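Local coordinates for lovastatin nonaketide synthase, polyketide synthase component (Aspergillus terreus, PDB 7CPX), which builds the nonaketide core of lovastatin, dihydromonacolin L, from nine malonyl-CoA units through repeated condensation, with reduction, dehydration and a single methylation, on a carrier domain, at residues A[286-297]-A[330-339]; A[1423-1431]-A[1451-1459]. The protein carries 2 engineered substitutions. All coordinates share one frame; numbering follows the deposited sequence.

Both contacts pair two neighbouring helices of one chain, but in different catalytic domains. Contact 1 comes first along the chain. It joins helix 289-302 to helix 327-339 in the ketosynthase, beside the sheet that holds strands 316-318, 428-435 and 439-446. Contact 2 joins helix 1420-1436 to helix 1451-1457, beside the methyltransferase sheet that holds strands 1440-1445 and 1464-1469. The centres of contact 1 and contact 2 lie about 91 Å apart, on opposite sides of the chain's centre, and their nearest atoms are about 68 Å apart. They share no sheet and do not touch. Each therefore belongs to the packing of its own domain, one for chain elongation and one for methyl transfer.

Contact 1: residues A[286-297]-A[330-339]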
ATOM      1  N   MET A 286     -13.598 -18.894  32.101  1.00 86.10           N
ATOM      2  CA  MET A 286     -13.322 -19.780  33.226  1.00 86.10           C
ATOM      3  C   MET A 286     -14.402 -20.848  33.337  1.00 86.10           C
ATOM      4  O   MET A 286     -15.586 -20.506  33.455  1.00 86.10           O
ATOM      5  CB  MET A 286     -13.245 -18.978  34.520  1.00 86.10           C
ATOM      6  CG  MET A 286     -12.889 -19.809  35.746  1.00 86.10           C
ATOM      7  SD  MET A 286     -11.211 -20.464  35.698  1.00 86.10           S
ATOM      8  CE  MET A 286     -10.260 -18.952  35.813  1.00 86.10           C
ATOM      9  N   PRO A 287     -14.058 -22.134  33.304  1.00 83.87           N
ATOM     10  CA  PRO A 287     -15.060 -23.167  33.574  1.00 83.87           C
ATOM     11  C   PRO A 287     -15.377 -23.258  35.058  1.00 83.87           C
ATOM     12  O   PRO A 287     -14.617 -22.808  35.917  1.00 83.87           O
ATOM     13  CB  PRO A 287     -14.396 -24.449  33.066  1.00 83.87           C
ATOM     14  CG  PRO A 287     -12.947 -24.187  33.201  1.00 83.87           C
ATOM     15  CD  PRO A 287     -12.757 -22.719  32.940  1.00 83.87           C
ATOM     16  N   ASN A 288     -16.528 -23.855  35.350  1.00 82.13           N
ATOM     17  CA  ASN A 288     -17.013 -24.010  36.714  1.00 82.13           C
ATOM     18  C   ASN A 288     -17.018 -25.490  37.069  1.00 82.13           C
ATOM     19  O   ASN A 288     -17.661 -26.294  36.387  1.00 82.13           O
ATOM     20  CB  ASN A 288     -18.413 -23.417  36.864  1.00 82.13           C
ATOM     21  CG  ASN A 288     -18.876 -23.372  38.306  1.00 82.13           C
ATOM     22  OD1 ASN A 288     -18.505 -24.217  39.119  1.00 82.13           O
ATOM     23  ND2 ASN A 288     -19.692 -22.377  38.631  1.00 82.13           N
ATOM     24  N   HIS A 289     -16.300 -25.844  38.137  1.00 83.45           N
ATOM     25  CA  HIS A 289     -16.289 -27.232  38.583  1.00 83.45           C
ATOM     26  C   HIS A 289     -17.659 -27.655  39.094  1.00 83.45           C
ATOM     27  O   HIS A 289     -18.096 -28.785  38.854  1.00 83.45           O
ATOM     28  CB  HIS A 289     -15.232 -27.429  39.668  1.00 83.45           C
ATOM     29  CG  HIS A 289     -15.535 -26.707  40.945  1.00 83.45           C
ATOM     30  ND1 HIS A 289     -15.150 -25.403  41.173  1.00 83.45           N
ATOM     31  CD2 HIS A 289     -16.190 -27.105  42.060  1.00 83.45           C
ATOM     32  CE1 HIS A 289     -15.552 -25.031  42.375  1.00 83.45           C
ATOM     33  NE2 HIS A 289     -16.186 -26.046  42.935  1.00 83.45           N
ATOM     34  N   SER A 290     -18.347 -26.763  39.810  1.00 81.07           N
ATOM     35  CA  SER A 290     -19.668 -27.099  40.332  1.00 81.07           C
ATOM     36  C   SER A 290     -20.650 -27.367  39.202  1.00 81.07           C
ATOM     37  O   SER A 290     -21.444 -28.314  39.269  1.00 81.07           O
ATOM     38  CB  SER A 290     -20.177 -25.969  41.226  1.00 81.07           C
ATOM     39  OG  SER A 290     -21.466 -26.263  41.735  1.00 81.07           O
ATOM     40  N   ALA A 291     -20.615 -26.543  38.155  1.00 80.52           N
ATOM     41  CA  ALA A 291     -21.527 -26.736  37.033  1.00 80.52           C
ATOM     42  C   ALA A 291     -21.276 -28.071  36.348  1.00 80.52           C
ATOM     43  O   ALA A 291     -22.222 -28.787  36.003  1.00 80.52           O
ATOM     44  CB  ALA A 291     -21.381 -25.585  36.038  1.00 80.52           C
ATOM     45  N   GLN A 292     -20.007 -28.428  36.147  1.00 81.50           N
ATOM     46  CA  GLN A 292     -19.692 -29.690  35.485  1.00 81.50           C
ATOM     47  C   GLN A 292     -20.048 -30.881  36.366  1.00 81.50           C
ATOM     48  O   GLN A 292     -20.508 -31.916  35.868  1.00 81.50           O
ATOM     49  CB  GLN A 292     -18.214 -29.714  35.103  1.00 81.50           C
ATOM     50  CG  GLN A 292     -17.836 -28.630  34.112  1.00 81.50           C
ATOM     51  CD  GLN A 292     -16.343 -28.422  34.014  1.00 81.50           C
ATOM     52  OE1 GLN A 292     -15.560 -29.169  34.599  1.00 81.50           O
ATOM     53  NE2 GLN A 292     -15.938 -27.400  33.270  1.00 81.50           N
ATOM     54  N   GLU A 293     -19.840 -30.758  37.679  1.00 84.43           N
ATOM     55  CA  GLU A 293     -20.261 -31.812  38.593  1.00 84.43           C
ATOM     56  C   GLU A 293     -21.769 -32.010  38.530  1.00 84.43           C
ATOM     57  O   GLU A 293     -22.256 -33.147  38.488  1.00 84.43           O
ATOM     58  CB  GLU A 293     -19.828 -31.467  40.018  1.00 84.43           C
ATOM     59  CG  GLU A 293     -20.245 -32.483  41.072  1.00 84.43           C
ATOM     60  CD  GLU A 293     -20.079 -31.954  42.483  1.00 84.43           C
ATOM     61  OE1 GLU A 293     -19.588 -30.817  42.638  1.00 84.43           O
ATOM     62  OE2 GLU A 293     -20.439 -32.675  43.437  1.00 84.43           O
ATOM     63  N   ALA A 294     -22.522 -30.910  38.529  1.00 81.31           N
ATOM     64  CA  ALA A 294     -23.971 -31.008  38.412  1.00 81.31           C
ATOM     65  C   ALA A 294     -24.364 -31.628  37.081  1.00 81.31           C
ATOM     66  O   ALA A 294     -25.308 -32.421  37.012  1.00 81.31           O
ATOM     67  CB  ALA A 294     -24.606 -29.627  38.569  1.00 81.31           C
ATOM     68  N   LEU A 295     -23.649 -31.279  36.012  1.00 78.73           N
ATOM     69  CA  LEU A 295     -23.920 -31.869  34.707  1.00 78.73           C
ATOM     70  C   LEU A 295     -23.737 -33.377  34.745  1.00 78.73           C
ATOM     71  O   LEU A 295     -24.585 -34.131  34.260  1.00 78.73           O
ATOM     72  CB  LEU A 295     -22.996 -31.252  33.657  1.00 78.73           C
ATOM     73  CG  LEU A 295     -22.875 -31.995  32.327  1.00 78.73           C
ATOM     74  CD1 LEU A 295     -24.231 -32.154  31.676  1.00 78.73           C
ATOM     75  CD2 LEU A 295     -21.924 -31.266  31.397  1.00 78.73           C
ATOM     76  N   ILE A 296     -22.624 -33.834  35.316  1.00 81.42           N
ATOM     77  CA  ILE A 296     -22.351 -35.266  35.367  1.00 81.42           C
ATOM     78  C   ILE A 296     -23.415 -35.973  36.196  1.00 81.42           C
ATOM     79  O   ILE A 296     -23.953 -37.014  35.797  1.00 81.42           O
ATOM     80  CB  ILE A 296     -20.940 -35.523  35.921  1.00 81.42           C
ATOM     81  CG1 ILE A 296     -19.893 -34.935  34.975  1.00 81.42           C
ATOM     82  CG2 ILE A 296     -20.709 -37.011  36.097  1.00 81.42           C
ATOM     83  CD1 ILE A 296     -18.511 -34.851  35.569  1.00 81.42           C
ATOM     84  N   LYS A 297     -23.735 -35.415  37.365  1.00 83.51           N
ATOM     85  CA  LYS A 297     -24.726 -36.046  38.229  1.00 83.51           C
ATOM     86  C   LYS A 297     -26.086 -36.113  37.548  1.00 83.51           C
ATOM     87  O   LYS A 297     -26.760 -37.149  37.595  1.00 83.51           O
ATOM     88  CB  LYS A 297     -24.824 -35.288  39.552  1.00 83.51           C
ATOM     89  CG  LYS A 297     -23.586 -35.411  40.422  1.00 83.51           C
ATOM     90  CD  LYS A 297     -23.747 -34.656  41.730  1.00 83.51           C
ATOM     91  CE  LYS A 297     -22.571 -34.899  42.661  1.00 83.51           C
ATOM     92  NZ  LYS A 297     -22.731 -34.191  43.960  1.00 83.51           N
ATOM     93  N   GLN A 330     -10.479 -27.289  37.446  1.00 86.00           N
ATOM     94  CA  GLN A 330     -11.927 -27.258  37.609  1.00 86.00           C
ATOM     95  C   GLN A 330     -12.551 -28.565  37.146  1.00 86.00           C
ATOM     96  O   GLN A 330     -13.430 -29.119  37.819  1.00 86.00           O
ATOM     97  CB  GLN A 330     -12.516 -26.081  36.830  1.00 86.00           C
ATOM     98  CG  GLN A 330     -12.022 -24.718  37.286  1.00 86.00           C
ATOM     99  CD  GLN A 330     -12.657 -24.265  38.585  1.00 86.00           C
ATOM    100  OE1 GLN A 330     -13.585 -24.896  39.090  1.00 86.00           O
ATOM    101  NE2 GLN A 330     -12.161 -23.162  39.132  1.00 86.00           N
ATOM    102  N   GLU A 331     -12.104 -29.079  36.000  1.00 85.98           N
ATOM    103  CA  GLU A 331     -12.641 -30.336  35.492  1.00 85.98           C
ATOM    104  C   GLU A 331     -12.308 -31.494  36.420  1.00 85.98           C
ATOM    105  O   GLU A 331     -13.152 -32.364  36.666  1.00 85.98           O
ATOM    106  CB  GLU A 331     -12.096 -30.609  34.094  1.00 85.98           C
ATOM    107  CG  GLU A 331     -12.626 -31.885  33.479  1.00 85.98           C
ATOM    108  CD  GLU A 331     -12.209 -32.046  32.038  1.00 85.98           C
ATOM    109  OE1 GLU A 331     -11.174 -31.468  31.648  1.00 85.98           O
ATOM    110  OE2 GLU A 331     -12.922 -32.747  31.293  1.00 85.98           O
ATOM    111  N   ALA A 332     -11.077 -31.533  36.930  1.00 85.86           N
ATOM    112  CA  ALA A 332     -10.700 -32.602  37.847  1.00 85.86           C
ATOM    113  C   ALA A 332     -11.540 -32.551  39.113  1.00 85.86           C
ATOM    114  O   ALA A 332     -11.995 -33.588  39.610  1.00 85.86           O
ATOM    115  CB  ALA A 332      -9.214 -32.506  38.184  1.00 85.86           C
ATOM    116  N   GLU A 333     -11.761 -31.350  39.648  1.00 87.11           N
ATOM    117  CA  GLU A 333     -12.602 -31.210  40.829  1.00 87.11           C
ATOM    118  C   GLU A 333     -14.025 -31.663  40.542  1.00 87.11           C
ATOM    119  O   GLU A 333     -14.645 -32.344  41.364  1.00 87.11           O
ATOM    120  CB  GLU A 333     -12.590 -29.761  41.312  1.00 87.11           C
ATOM    121  CG  GLU A 333     -13.461 -29.504  42.528  1.00 87.11           C
ATOM    122  CD  GLU A 333     -13.286 -28.104  43.079  1.00 87.11           C
ATOM    123  OE1 GLU A 333     -12.492 -27.333  42.501  1.00 87.11           O
ATOM    124  OE2 GLU A 333     -13.943 -27.773  44.088  1.00 87.11           O
ATOM    125  N   ALA A 334     -14.561 -31.290  39.378  1.00 85.98           N
ATOM    126  CA  ALA A 334     -15.915 -31.700  39.026  1.00 85.98           C
ATOM    127  C   ALA A 334     -16.015 -33.216  38.941  1.00 85.98           C
ATOM    128  O   ALA A 334     -16.956 -33.820  39.468  1.00 85.98           O
ATOM    129  CB  ALA A 334     -16.327 -31.060  37.702  1.00 85.98           C
ATOM    130  N   ILE A 335     -15.041 -33.849  38.288  1.00 84.23           N
ATOM    131  CA  ILE A 335     -15.061 -35.302  38.147  1.00 84.23           C
ATOM    132  C   ILE A 335     -14.984 -35.963  39.515  1.00 84.23           C
ATOM    133  O   ILE A 335     -15.745 -36.889  39.825  1.00 84.23           O
ATOM    134  CB  ILE A 335     -13.914 -35.763  37.230  1.00 84.23           C
ATOM    135  CG1 ILE A 335     -14.140 -35.244  35.810  1.00 84.23           C
ATOM    136  CG2 ILE A 335     -13.813 -37.279  37.216  1.00 84.23           C
ATOM    137  CD1 ILE A 335     -12.981 -35.482  34.879  1.00 84.23           C
ATOM    138  N   ALA A 336     -14.063 -35.494  40.360  1.00 86.00           N
ATOM    139  CA  ALA A 336     -13.890 -36.103  41.672  1.00 86.00           C
ATOM    140  C   ALA A 336     -15.143 -35.946  42.521  1.00 86.00           C
ATOM    141  O   ALA A 336     -15.575 -36.896  43.183  1.00 86.00           O
ATOM    142  CB  ALA A 336     -12.683 -35.487  42.379  1.00 86.00           C
ATOM    143  N   THR A 337     -15.746 -34.758  42.512  1.00 86.53           N
ATOM    144  CA  THR A 337     -16.924 -34.510  43.329  1.00 86.53           C
ATOM    145  C   THR A 337     -18.174 -35.169  42.769  1.00 86.53           C
ATOM    146  O   THR A 337     -19.132 -35.386  43.520  1.00 86.53           O
ATOM    147  CB  THR A 337     -17.161 -33.004  43.467  1.00 86.53           C
ATOM    148  OG1 THR A 337     -17.270 -32.414  42.166  1.00 86.53           O
ATOM    149  CG2 THR A 337     -16.014 -32.355  44.221  1.00 86.53           C
ATOM    150  N   ALA A 338     -18.191 -35.493  41.476  1.00 85.21           N
ATOM    151  CA  ALA A 338     -19.340 -36.183  40.905  1.00 85.21           C
ATOM    152  C   ALA A 338     -19.254 -37.682  41.151  1.00 85.21           C
ATOM    153  O   ALA A 338     -20.237 -38.307  41.564  1.00 85.21           O
ATOM    154  CB  ALA A 338     -19.434 -35.891  39.407  1.00 85.21           C
ATOM    155  N   PHE A 339     -18.085 -38.272  40.910  1.00 85.96           N
ATOM    156  CA  PHE A 339     -17.894 -39.700  41.114  1.00 85.96           C
ATOM    157  C   PHE A 339     -17.383 -40.042  42.505  1.00 85.96           C
ATOM    158  O   PHE A 339     -17.362 -41.223  42.866  1.00 85.96           O
ATOM    159  CB  PHE A 339     -16.920 -40.253  40.072  1.00 85.96           C
ATOM    160  CG  PHE A 339     -17.366 -40.033  38.660  1.00 85.96           C
ATOM    161  CD1 PHE A 339     -18.379 -40.794  38.113  1.00 85.96           C
ATOM    162  CD2 PHE A 339     -16.770 -39.063  37.881  1.00 85.96           C
ATOM    163  CE1 PHE A 339     -18.792 -40.590  36.816  1.00 85.96           C
ATOM    164  CE2 PHE A 339     -17.174 -38.854  36.583  1.00 85.96           C
ATOM    165  CZ  PHE A 339     -18.188 -39.618  36.047  1.00 85.96           C
TER
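His289 and Gln330 meet where two helices of the thiolase-type ketosynthase fold pack at 40°, their axes 7.7 Å apart. The His289 ring and the Gln330 amide are nearly coplanar, their planes 19° apart. His289 ND1 donates to Gln330 OE1 at 2.7 Å, and the acceptor lies in the ring plane. The His289 backbone N adds a weak bond to the same oxygen. Gln330 reaches this place because its chain is folded about the CB-CG bond (chi2 -76°). The Glu333 carboxylate stacks on one face of the imidazole; its OE2 is near His289 NE2, but the angle is too poor for a hydrogen bond. The negative charge would probably still favour a protonated ring.

Further along, Ala334 CB packs 3.5 Å from Gln292 CB. Ile296 is a knob in a hole formed by Ala334, Ile335, Ala338 and Phe339. Its CG2 lies 3.6 Å from Phe339 CZ. On the partly exposed side, Lys297 and Glu293 form a salt bridge within their own helix.

Glu331 turns its carboxylate away from this interface, next to His320, a predicted active-site residue. Its OE1 accepts from Gly321 N. The closeness to His320 places this face of helix 327-339 beside the probable catalytic centre. Back at the interface, Gln292 OE1 comes within 3.3 Å of Glu331 CA.

Contact 2: residues A[1423-1431]-A[1451-1459]; sequences LHYARELVA and GATKYVLAT
Helix 1423-1431 and helix 1451-1457 cross at 50°, with axes 8.0 Å apart and their closest CA atoms, those of Arg1427 and Val1456, 3.9 Å from each other. The second helix follows strand 1440-1445 of the Rossmann-like methyltransferase fold. Gly1451 at its start completes a glycine-rich pattern consistent with the cofactor-binding loop of such enzymes.

Tyr1455 carries much of the contact. Leu1423 lays CD2 over one face of its ring, a CH-pi contact 3.5 Å from the centroid. The edge of Tyr1455 points at the face of His1424 in a T-shaped pair, with planes at 66° and CE2 over the centre of the imidazole. Tyr1292 also stacks with His1424.

Arg1427 crosses Tyr1455 at a slant. Its CG is anti to the backbone N (chi1 -175°), and a bend about the CG-CD bond brings NH1 round to His1424 ND1. NE gives a weak bond to Tyr1455 O at 2.9 Å. NH1 donates to His1424 ND1 at 3.2 Å, nearly in the guanidinium plane. One weak bond and one straighter one hold the arginine head. The bond to ND1, together with the two tyrosine rings, probably limits the turn of the imidazole.

The rest is mostly apolar. Leu1423 CD1 meets Ala1452 CB, and Val1456 packs against Ala1426 and Val1430. Val1456 also touches Tyr1467, while Leu1423 and Ala1426 touch Leu1547, so the pair lies against the domain's sheet. At the far end, Thr1459 OG1 bonds to Val1456 O, while its CG2 sits 3.4 Å from Ala1431 CB.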
ATOM      1  N   LEU A1423       3.223  63.476  33.216  1.00157.01           N
ATOM      2  CA  LEU A1423       3.282  62.018  33.190  1.00157.01           C
ATOM      3  C   LEU A1423       4.665  61.525  32.780  1.00157.01           C
ATOM      4  O   LEU A1423       5.127  60.489  33.275  1.00157.01           O
ATOM      5  CB  LEU A1423       2.209  61.474  32.248  1.00157.01           C
ATOM      6  CG  LEU A1423       1.572  60.136  32.629  1.00157.01           C
ATOM      7  CD1 LEU A1423       0.919  60.218  33.999  1.00157.01           C
ATOM      8  CD2 LEU A1423       0.551  59.723  31.584  1.00157.01           C
ATOM      9  N   HIS A1424       5.340  62.245  31.882  1.00156.58           N
ATOM     10  CA  HIS A1424       6.723  61.905  31.559  1.00156.58           C
ATOM     11  C   HIS A1424       7.615  62.034  32.789  1.00156.58           C
ATOM     12  O   HIS A1424       8.462  61.169  33.052  1.00156.58           O
ATOM     13  CB  HIS A1424       7.239  62.805  30.436  1.00156.58           C
ATOM     14  CG  HIS A1424       6.599  62.547  29.108  1.00156.58           C
ATOM     15  ND1 HIS A1424       6.931  61.467  28.321  1.00156.58           N
ATOM     16  CD2 HIS A1424       5.656  63.236  28.424  1.00156.58           C
ATOM     17  CE1 HIS A1424       6.216  61.498  27.210  1.00156.58           C
ATOM     18  NE2 HIS A1424       5.434  62.562  27.249  1.00156.58           N
ATOM     19  N   TYR A1425       7.444  63.115  33.551  1.00157.37           N
ATOM     20  CA  TYR A1425       8.194  63.272  34.791  1.00157.37           C
ATOM     21  C   TYR A1425       7.848  62.174  35.785  1.00157.37           C
ATOM     22  O   TYR A1425       8.716  61.723  36.538  1.00157.37           O
ATOM     23  CB  TYR A1425       7.918  64.644  35.407  1.00157.37           C
ATOM     24  CG  TYR A1425       8.562  65.804  34.678  1.00157.37           C
ATOM     25  CD1 TYR A1425       9.821  65.681  34.109  1.00157.37           C
ATOM     26  CD2 TYR A1425       7.909  67.022  34.564  1.00157.37           C
ATOM     27  CE1 TYR A1425      10.410  66.735  33.451  1.00157.37           C
ATOM     28  CE2 TYR A1425       8.492  68.084  33.902  1.00157.37           C
ATOM     29  CZ  TYR A1425       9.744  67.934  33.347  1.00157.37           C
ATOM     30  OH  TYR A1425      10.336  68.985  32.685  1.00157.37           O
ATOM     31  N   ALA A1426       6.587  61.744  35.812  1.00154.29           N
ATOM     32  CA  ALA A1426       6.208  60.629  36.670  1.00154.29           C
ATOM     33  C   ALA A1426       6.940  59.360  36.263  1.00154.29           C
ATOM     34  O   ALA A1426       7.411  58.604  37.120  1.00154.29           O
ATOM     35  CB  ALA A1426       4.697  60.413  36.618  1.00154.29           C
ATOM     36  N   ARG A1427       7.039  59.104  34.958  1.00149.24           N
ATOM     37  CA  ARG A1427       7.801  57.945  34.504  1.00149.24           C
ATOM     38  C   ARG A1427       9.259  58.061  34.924  1.00149.24           C
ATOM     39  O   ARG A1427       9.862  57.081  35.366  1.00149.24           O
ATOM     40  CB  ARG A1427       7.712  57.780  32.988  1.00149.24           C
ATOM     41  CG  ARG A1427       8.405  56.507  32.500  1.00149.24           C
ATOM     42  CD  ARG A1427       8.751  56.535  31.020  1.00149.24           C
ATOM     43  NE  ARG A1427       7.629  56.924  30.174  1.00149.24           N
ATOM     44  CZ  ARG A1427       7.494  58.109  29.593  1.00149.24           C
ATOM     45  NH1 ARG A1427       8.389  59.070  29.758  1.00149.24           N
ATOM     46  NH2 ARG A1427       6.437  58.333  28.819  1.00149.24           N
ATOM     47  N   GLU A1428       9.845  59.250  34.778  1.00148.45           N
ATOM     48  CA  GLU A1428      11.239  59.435  35.169  1.00148.45           C
ATOM     49  C   GLU A1428      11.427  59.163  36.658  1.00148.45           C
ATOM     50  O   GLU A1428      12.369  58.473  37.067  1.00148.45           O
ATOM     51  CB  GLU A1428      11.694  60.853  34.823  1.00148.45           C
ATOM     52  CG  GLU A1428      11.723  61.156  33.335  1.00148.45           C
ATOM     53  CD  GLU A1428      12.835  60.426  32.611  1.00148.45           C
ATOM     54  OE1 GLU A1428      13.606  59.702  33.275  1.00148.45           O
ATOM     55  OE2 GLU A1428      12.939  60.576  31.375  1.00148.45           O
ATOM     56  N   LEU A1429      10.527  59.698  37.482  1.00147.97           N
ATOM     57  CA  LEU A1429      10.625  59.517  38.925  1.00147.97           C
ATOM     58  C   LEU A1429      10.469  58.050  39.304  1.00147.97           C
ATOM     59  O   LEU A1429      11.223  57.524  40.130  1.00147.97           O
ATOM     60  CB  LEU A1429       9.564  60.369  39.621  1.00147.97           C
ATOM     61  CG  LEU A1429       9.446  60.240  41.139  1.00147.97           C
ATOM     62  CD1 LEU A1429      10.713  60.729  41.815  1.00147.97           C
ATOM     63  CD2 LEU A1429       8.235  61.014  41.633  1.00147.97           C
ATOM     64  N   VAL A1430       9.486  57.374  38.707  1.00144.17           N
ATOM     65  CA  VAL A1430       9.269  55.963  39.011  1.00144.17           C
ATOM     66  C   VAL A1430      10.466  55.140  38.561  1.00144.17           C
ATOM     67  O   VAL A1430      10.876  54.195  39.241  1.00144.17           O
ATOM     68  CB  VAL A1430       7.965  55.468  38.359  1.00144.17           C
ATOM     69  CG1 VAL A1430       7.851  53.961  38.492  1.00144.17           C
ATOM     70  CG2 VAL A1430       6.772  56.146  38.999  1.00144.17           C
ATOM     71  N   ALA A1431      11.039  55.479  37.407  1.00139.20           N
ATOM     72  CA  ALA A1431      12.217  54.770  36.928  1.00139.20           C
ATOM     73  C   ALA A1431      13.371  54.923  37.905  1.00139.20           C
ATOM     74  O   ALA A1431      14.026  53.941  38.270  1.00139.20           O
ATOM     75  CB  ALA A1431      12.612  55.287  35.547  1.00139.20           C
ATOM     76  N   GLY A1451      -3.457  54.881  31.718  1.00154.21           N
ATOM     77  CA  GLY A1451      -2.565  55.783  31.008  1.00154.21           C
ATOM     78  C   GLY A1451      -1.325  56.115  31.816  1.00154.21           C
ATOM     79  O   GLY A1451      -0.201  56.047  31.314  1.00154.21           O
ATOM     80  N   ALA A1452      -1.516  56.471  33.087  1.00152.99           N
ATOM     81  CA  ALA A1452      -0.374  56.671  33.973  1.00152.99           C
ATOM     82  C   ALA A1452       0.377  55.365  34.188  1.00152.99           C
ATOM     83  O   ALA A1452       1.612  55.355  34.261  1.00152.99           O
ATOM     84  CB  ALA A1452      -0.837  57.252  35.307  1.00152.99           C
ATOM     85  N   THR A1453      -0.356  54.256  34.308  1.00149.78           N
ATOM     86  CA  THR A1453       0.294  52.953  34.394  1.00149.78           C
ATOM     87  C   THR A1453       1.131  52.686  33.152  1.00149.78           C
ATOM     88  O   THR A1453       2.277  52.236  33.251  1.00149.78           O
ATOM     89  CB  THR A1453      -0.751  51.852  34.572  1.00149.78           C
ATOM     90  OG1 THR A1453      -1.626  52.184  35.657  1.00149.78           O
ATOM     91  CG2 THR A1453      -0.076  50.521  34.865  1.00149.78           C
ATOM     92  N   LYS A1454       0.576  52.964  31.970  1.00149.12           N
ATOM     93  CA  LYS A1454       1.343  52.797  30.741  1.00149.12           C
ATOM     94  C   LYS A1454       2.607  53.642  30.774  1.00149.12           C
ATOM     95  O   LYS A1454       3.703  53.155  30.476  1.00149.12           O
ATOM     96  CB  LYS A1454       0.489  53.176  29.532  1.00149.12           C
ATOM     97  CG  LYS A1454      -0.488  52.108  29.085  1.00149.12           C
ATOM     98  CD  LYS A1454      -1.163  52.515  27.786  1.00149.12           C
ATOM     99  CE  LYS A1454      -2.062  51.417  27.249  1.00149.12           C
ATOM    100  NZ  LYS A1454      -2.709  51.810  25.967  1.00149.12           N
ATOM    101  N   TYR A1455       2.474  54.915  31.142  1.00152.65           N
ATOM    102  CA  TYR A1455       3.621  55.815  31.108  1.00152.65           C
ATOM    103  C   TYR A1455       4.715  55.350  32.061  1.00152.65           C
ATOM    104  O   TYR A1455       5.869  55.172  31.658  1.00152.65           O
ATOM    105  CB  TYR A1455       3.180  57.235  31.455  1.00152.65           C
ATOM    106  CG  TYR A1455       3.079  58.156  30.262  1.00152.65           C
ATOM    107  CD1 TYR A1455       2.157  57.919  29.252  1.00152.65           C
ATOM    108  CD2 TYR A1455       3.897  59.270  30.153  1.00152.65           C
ATOM    109  CE1 TYR A1455       2.061  58.761  28.162  1.00152.65           C
ATOM    110  CE2 TYR A1455       3.809  60.118  29.068  1.00152.65           C
ATOM    111  CZ  TYR A1455       2.888  59.860  28.076  1.00152.65           C
ATOM    112  OH  TYR A1455       2.796  60.703  26.992  1.00152.65           O
ATOM    113  N   VAL A1456       4.366  55.130  33.330  1.00148.16           N
ATOM    114  CA  VAL A1456       5.387  54.829  34.329  1.00148.16           C
ATOM    115  C   VAL A1456       5.947  53.425  34.126  1.00148.16           C
ATOM    116  O   VAL A1456       7.166  53.218  34.165  1.00148.16           O
ATOM    117  CB  VAL A1456       4.823  55.015  35.749  1.00148.16           C
ATOM    118  CG1 VAL A1456       4.283  56.427  35.921  1.00148.16           C
ATOM    119  CG2 VAL A1456       3.747  53.980  36.048  1.00148.16           C
ATOM    120  N   LEU A1457       5.075  52.442  33.905  1.00142.28           N
ATOM    121  CA  LEU A1457       5.503  51.059  33.764  1.00142.28           C
ATOM    122  C   LEU A1457       6.153  50.777  32.418  1.00142.28           C
ATOM    123  O   LEU A1457       6.742  49.704  32.245  1.00142.28           O
ATOM    124  CB  LEU A1457       4.305  50.126  33.967  1.00142.28           C
ATOM    125  CG  LEU A1457       4.594  48.630  34.108  1.00142.28           C
ATOM    126  CD1 LEU A1457       5.548  48.367  35.259  1.00142.28           C
ATOM    127  CD2 LEU A1457       3.298  47.868  34.309  1.00142.28           C
ATOM    128  N   ALA A1458       6.064  51.708  31.466  1.00141.60           N
ATOM    129  CA  ALA A1458       6.738  51.541  30.186  1.00141.60           C
ATOM    130  C   ALA A1458       8.246  51.700  30.298  1.00141.60           C
ATOM    131  O   ALA A1458       8.951  51.444  29.316  1.00141.60           O
ATOM    132  CB  ALA A1458       6.197  52.544  29.166  1.00141.60           C
ATOM    133  N   THR A1459       8.751  52.119  31.451  1.00136.79           N
ATOM    134  CA  THR A1459      10.188  52.250  31.623  1.00136.79           C
ATOM    135  C   THR A1459      10.851  50.905  31.338  1.00136.79           C
ATOM    136  O   THR A1459      10.418  49.880  31.881  1.00136.79           O
ATOM    137  CB  THR A1459      10.523  52.714  33.040  1.00136.79           C
ATOM    138  OG1 THR A1459       9.819  53.927  33.329  1.00136.79           O
ATOM    139  CG2 THR A1459      12.019  52.956  33.186  1.00136.79           C
TER